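Local coordinates for F5/8 type C domain protein (Bacteroides ovatus, PDB 4ZRX), which is a putative alpha-L-fucosidase that probably cleaves fucose from glycans with a TIM-barrel catalytic domain, and carries an F5/8 type C domain, at residues Lys362-Lys366 / Val452-Ala456; Ser384-Val389 / Ala433-Leu439. One frame throughout, in Å; residues are numbered along the deposited sequence.

Contact 1: Lys362-Lys366 / Val452-Ala456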
loop_
_atom_site.group_PDB
_atom_site.type_symbol
_atom_site.label_atom_id
_atom_site.label_comp_id
_atom_site.label_asym_id
_atom_site.label_seq_id
_atom_site.Cartn_x
_atom_site.Cartn_y
_atom_site.Cartn_z
ATOM N N LYS A 362 -19.711 -19.513 13.430
ATOM C CA LYS A 362 -21.132 -19.390 13.664
ATOM C C LYS A 362 -21.240 -18.379 14.827
ATOM O O LYS A 362 -20.482 -18.402 15.793
ATOM C CB LYS A 362 -21.654 -20.744 14.150
ATOM C CG LYS A 362 -21.380 -21.907 13.249
ATOM C CD LYS A 362 -21.992 -23.237 13.863
ATOM C CE LYS A 362 -23.478 -23.216 13.746
ATOM N NZ LYS A 362 -24.077 -24.517 14.172
ATOM N N ASN A 363 -22.208 -17.544 14.747
ATOM C CA ASN A 363 -22.547 -16.670 15.854
ATOM C C ASN A 363 -21.410 -15.755 16.267
ATOM O O ASN A 363 -21.285 -15.425 17.423
ATOM C CB ASN A 363 -23.171 -17.452 16.980
ATOM C CG ASN A 363 -24.263 -18.404 16.463
ATOM O OD1 ASN A 363 -25.296 -17.945 15.924
ATOM N ND2 ASN A 363 -24.063 -19.702 16.612
ATOM N N GLY A 364 -20.660 -15.323 15.256
ATOM C CA GLY A 364 -19.511 -14.449 15.432
ATOM C C GLY A 364 -19.832 -12.976 15.723
ATOM O O GLY A 364 -18.938 -12.214 16.090
ATOM N N ARG A 365 -21.103 -12.572 15.628
ATOM C CA ARG A 365 -21.540 -11.240 16.014
ATOM C C ARG A 365 -22.170 -11.108 17.359
ATOM O O ARG A 365 -22.817 -10.101 17.637
ATOM C CB ARG A 365 -22.534 -10.704 15.017
ATOM C CG ARG A 365 -22.009 -10.586 13.688
ATOM C CD ARG A 365 -22.971 -9.711 12.871
ATOM N NE ARG A 365 -22.538 -9.449 11.510
ATOM C CZ ARG A 365 -22.823 -10.189 10.443
ATOM N NH1 ARG A 365 -23.543 -11.302 10.531
ATOM N NH2 ARG A 365 -22.370 -9.787 9.250
ATOM N N LYS A 366 -21.945 -12.093 18.224
ATOM C CA LYS A 366 -22.308 -12.000 19.582
ATOM C C LYS A 366 -21.448 -10.933 20.174
ATOM O O LYS A 366 -20.223 -11.177 20.352
ATOM C CB LYS A 366 -22.077 -13.342 20.296
ATOM C CG LYS A 366 -22.458 -13.357 21.752
ATOM C CD LYS A 366 -22.395 -14.782 22.337
ATOM C CE LYS A 366 -22.885 -14.820 23.794
ATOM N NZ LYS A 366 -23.011 -16.232 24.326
ATOM N N VAL A 452 -15.893 -6.247 21.706
ATOM C CA VAL A 452 -15.609 -6.972 20.488
ATOM C C VAL A 452 -16.910 -7.259 19.792
ATOM O O VAL A 452 -17.775 -7.950 20.342
ATOM C CB VAL A 452 -14.861 -8.280 20.778
ATOM C CG1 VAL A 452 -14.702 -9.098 19.540
ATOM C CG2 VAL A 452 -13.506 -7.980 21.388
ATOM N N SER A 453 -17.056 -6.733 18.587
ATOM C CA SER A 453 -18.307 -6.823 17.844
ATOM C C SER A 453 -18.366 -7.916 16.812
ATOM O O SER A 453 -19.465 -8.354 16.395
ATOM C CB SER A 453 -18.643 -5.484 17.188
ATOM O OG SER A 453 -17.547 -5.041 16.427
ATOM N N GLN A 454 -17.232 -8.369 16.361
ATOM C CA GLN A 454 -17.222 -9.525 15.451
ATOM C C GLN A 454 -15.934 -10.306 15.521
ATOM O O GLN A 454 -14.837 -9.743 15.575
ATOM C CB GLN A 454 -17.467 -9.124 14.005
ATOM C CG GLN A 454 -17.609 -10.374 13.089
ATOM C CD GLN A 454 -18.079 -10.131 11.652
ATOM O OE1 GLN A 454 -18.639 -11.025 11.061
ATOM N NE2 GLN A 454 -17.809 -8.969 11.087
ATOM N N VAL A 455 -16.095 -11.625 15.420
ATOM C CA VAL A 455 -15.023 -12.525 15.116
ATOM C C VAL A 455 -15.456 -13.383 13.961
ATOM O O VAL A 455 -16.583 -13.941 13.961
ATOM C CB VAL A 455 -14.744 -13.432 16.360
ATOM C CG1 VAL A 455 -13.675 -14.491 16.074
ATOM C CG2 VAL A 455 -14.272 -12.560 17.523
ATOM N N ALA A 456 -14.567 -13.549 12.992
ATOM C CA ALA A 456 -14.827 -14.292 11.764
ATOM C C ALA A 456 -13.573 -15.107 11.410
ATOM O O ALA A 456 -12.465 -14.819 11.906
ATOM C CB ALA A 456 -15.223 -13.392 10.634
HETATM O O HOH W 1 -21.865 -7.575 17.352
#
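N363-K366 form a type I beta turn against one antiparallel sheet of the beta-sandwich domain that follows the barrel. Its closing hydrogen bond, K366 N to N363 O, is weak (3.5 Å). V452 makes a backbone hydrogen bond with W368. S453 O takes a CA-H...O contact from R365 CA (3.6 Å). A water donates to both S453 O and R365 O, at 2.7 Å each. S453 and Q454 face Q392 in a classic beta bulge. Q454 OE1 sits over one face of the R365 guanidinium, 4.2 Å from R365 NE, while Q454 NE2 hydrogen-bonds Q392 OE1. V455 N donates the one direct hydrogen bond, to G364 O (3.0 Å). A CB on G364 would run into V455 O, which instead takes a CA-H...O contact from G364 CA at 3.3 Å. A456 does not touch the turn; its backbone hydrogen-bonds M390. In the chain the turn follows helix 339-356 and precedes strand 368-370. Strand 450-458 lies between strands 368-370 and 388-393, with the turn on its 368-370 side.

Contact 2: Ser384-Val389 / Ala433-Leu439; sequences SEINLV and AVNANKL
Two short strands, 384-386 and 433-436, run antiparallel at 152°, their axes 4.6 Å apart. E385 faces N435 as a non-hydrogen-bonded pair (CA-CA 4.3 Å), I386 faces V434 as a hydrogen-bonded pair (CA-CA 5.6 Å). I386 N donates to V434 O at 2.9 Å and V434 N to I386 O at 3.0 Å; A436 N reaches S384 O at 3.3 Å. Both segments then turn a corner, at N387 (phi/psi -144/17) and N437 (-120/-9). The first corner leads into strand 388-393 of one four-stranded sheet, the second into strand 438-446 of the other, in the beta-sandwich that follows the barrel. I386 (chi1 p, chi2 t) sets CG1 4.2 Å from V434 CG1 (chi1 p) and CD1 3.7 Å from L439 CD1 (chi1 -146°, chi2 p). V389 CG2 (chi1 t) lies 4.0 Å from L439 CD2. One water links S384 N (2.8 Å) to A436 O (2.9 Å), another N387 ND2 (3.2 Å) to A433 N (3.1 Å). N387 OD1 accepts a hydrogen bond from A460 N.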
loop_
_atom_site.group_PDB
_atom_site.type_symbol
_atom_site.label_atom_id
_atom_site.label_comp_id
_atom_site.label_asym_id
_atom_site.label_seq_id
_atom_site.Cartn_x
_atom_site.Cartn_y
_atom_site.Cartn_z
ATOM N N SER A 384 -14.375 -27.476 9.474
ATOM C CA SER A 384 -13.692 -26.192 9.145
ATOM C C SER A 384 -12.196 -26.384 9.177
ATOM O O SER A 384 -11.727 -27.042 10.076
ATOM C CB SER A 384 -14.005 -25.135 10.191
ATOM O OG SER A 384 -15.333 -24.770 10.054
ATOM N N GLU A 385 -11.515 -25.845 8.168
ATOM C CA GLU A 385 -10.069 -25.650 8.100
ATOM C C GLU A 385 -9.881 -24.157 7.893
ATOM O O GLU A 385 -10.516 -23.568 6.995
ATOM C CB GLU A 385 -9.482 -26.384 6.889
ATOM C CG GLU A 385 -7.973 -26.238 6.787
ATOM C CD GLU A 385 -7.321 -27.123 5.720
ATOM O OE1 GLU A 385 -7.946 -27.412 4.677
ATOM O OE2 GLU A 385 -6.150 -27.487 5.915
ATOM N N ILE A 386 -9.078 -23.521 8.743
ATOM C CA ILE A 386 -8.923 -22.107 8.727
ATOM C C ILE A 386 -7.466 -21.725 8.802
ATOM O O ILE A 386 -6.660 -22.416 9.378
ATOM C CB ILE A 386 -9.713 -21.444 9.896
ATOM C CG1 ILE A 386 -9.340 -21.977 11.265
ATOM C CG2 ILE A 386 -11.198 -21.674 9.675
ATOM C CD1 ILE A 386 -9.826 -21.109 12.391
ATOM N N ASN A 387 -7.143 -20.573 8.225
ATOM C CA ASN A 387 -5.832 -19.963 8.337
ATOM C C ASN A 387 -5.836 -18.448 8.415
ATOM O O ASN A 387 -4.760 -17.798 8.206
ATOM C CB ASN A 387 -4.940 -20.451 7.191
ATOM C CG ASN A 387 -5.477 -20.076 5.830
ATOM O OD1 ASN A 387 -6.396 -19.291 5.694
ATOM N ND2 ASN A 387 -4.856 -20.611 4.801
ATOM N N LEU A 388 -7.025 -17.886 8.721
ATOM C CA LEU A 388 -7.274 -16.472 8.757
ATOM C C LEU A 388 -8.375 -16.202 9.739
ATOM O O LEU A 388 -9.451 -16.800 9.657
ATOM C CB LEU A 388 -7.647 -15.926 7.351
ATOM C CG LEU A 388 -8.180 -14.530 7.173
ATOM C CD1 LEU A 388 -7.236 -13.548 7.655
ATOM C CD2 LEU A 388 -8.558 -14.303 5.695
ATOM N N VAL A 389 -8.090 -15.315 10.659
ATOM C CA VAL A 389 -9.087 -14.826 11.640
ATOM C C VAL A 389 -9.170 -13.329 11.519
ATOM O O VAL A 389 -8.141 -12.642 11.387
ATOM C CB VAL A 389 -8.747 -15.297 13.043
ATOM C CG1 VAL A 389 -9.606 -14.650 14.137
ATOM C CG2 VAL A 389 -8.861 -16.773 13.113
ATOM N N ALA A 433 -2.600 -23.296 8.260
ATOM C CA ALA A 433 -3.908 -23.899 8.300
ATOM C C ALA A 433 -4.026 -24.934 9.409
ATOM O O ALA A 433 -3.127 -25.768 9.623
ATOM C CB ALA A 433 -4.234 -24.549 6.962
ATOM N N VAL A 434 -5.164 -24.875 10.089
ATOM C CA VAL A 434 -5.529 -25.896 11.066
ATOM C C VAL A 434 -6.971 -26.332 10.895
ATOM O O VAL A 434 -7.845 -25.539 10.496
ATOM C CB VAL A 434 -5.284 -25.391 12.488
ATOM C CG1 VAL A 434 -6.208 -24.233 12.853
ATOM C CG2 VAL A 434 -5.412 -26.512 13.501
ATOM N N ASN A 435 -7.201 -27.597 11.231
ATOM C CA ASN A 435 -8.546 -28.149 11.300
ATOM C C ASN A 435 -9.014 -27.950 12.728
ATOM O O ASN A 435 -8.379 -28.452 13.673
ATOM C CB ASN A 435 -8.596 -29.620 10.919
ATOM C CG ASN A 435 -8.289 -29.862 9.455
ATOM O OD1 ASN A 435 -7.207 -30.315 9.113
ATOM N ND2 ASN A 435 -9.220 -29.543 8.594
ATOM N N ALA A 436 -10.123 -27.220 12.898
ATOM C CA ALA A 436 -10.631 -26.868 14.224
ATOM C C ALA A 436 -12.139 -26.810 14.282
ATOM O O ALA A 436 -12.789 -26.575 13.239
ATOM C CB ALA A 436 -10.080 -25.543 14.644
ATOM N N ASN A 437 -12.691 -26.913 15.492
ATOM C CA ASN A 437 -14.172 -26.872 15.669
ATOM C C ASN A 437 -14.642 -25.721 16.559
ATOM O O ASN A 437 -15.849 -25.445 16.616
ATOM C CB ASN A 437 -14.697 -28.223 16.106
ATOM C CG ASN A 437 -14.273 -28.595 17.536
ATOM O OD1 ASN A 437 -14.668 -27.956 18.480
ATOM N ND2 ASN A 437 -13.439 -29.594 17.674
ATOM N N LYS A 438 -13.710 -25.025 17.197
ATOM C CA LYS A 438 -13.977 -23.850 17.944
ATOM C C LYS A 438 -12.782 -22.907 17.845
ATOM O O LYS A 438 -11.650 -23.326 17.595
ATOM C CB LYS A 438 -14.241 -24.161 19.409
ATOM C CG LYS A 438 -15.611 -24.917 19.708
ATOM C CD LYS A 438 -15.736 -25.171 21.180
ATOM C CE LYS A 438 -17.177 -25.636 21.646
ATOM N NZ LYS A 438 -17.911 -26.638 20.822
ATOM N N LEU A 439 -13.058 -21.633 18.118
ATOM C CA LEU A 439 -12.051 -20.625 18.245
ATOM C C LEU A 439 -12.219 -19.989 19.577
ATOM O O LEU A 439 -13.351 -19.850 20.099
ATOM C CB LEU A 439 -12.303 -19.615 17.127
ATOM C CG LEU A 439 -11.229 -18.904 16.443
ATOM C CD1 LEU A 439 -10.101 -19.739 15.847
ATOM C CD2 LEU A 439 -11.931 -18.031 15.377
HETATM O O HOH W 2 -14.843 -28.329 12.123
HETATM O O HOH W 3 -2.228 -22.294 5.297
#

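Both contacts belong to the same beta-sandwich, and their centres are about 15 Å apart. Contact 2 is nested in the chain loop that contact 1 closes. Contact 1 is partly buried. It adds a turn to one sheet by a backbone hydrogen bond and a water, with little side-chain packing. Contact 2 is larger and mostly buried. It pairs two short strands whose chain runs on into the two sheets, and puts aliphatic side chains into the interior. They share a sheet through neighbouring strands 450-458 and 388-393, and each of these strands takes part in a classic bulge. They also touch directly: V455 CG1 packs 4.0 Å from L439 CD2, and A456 O lies 3.6 Å from V389 CG1.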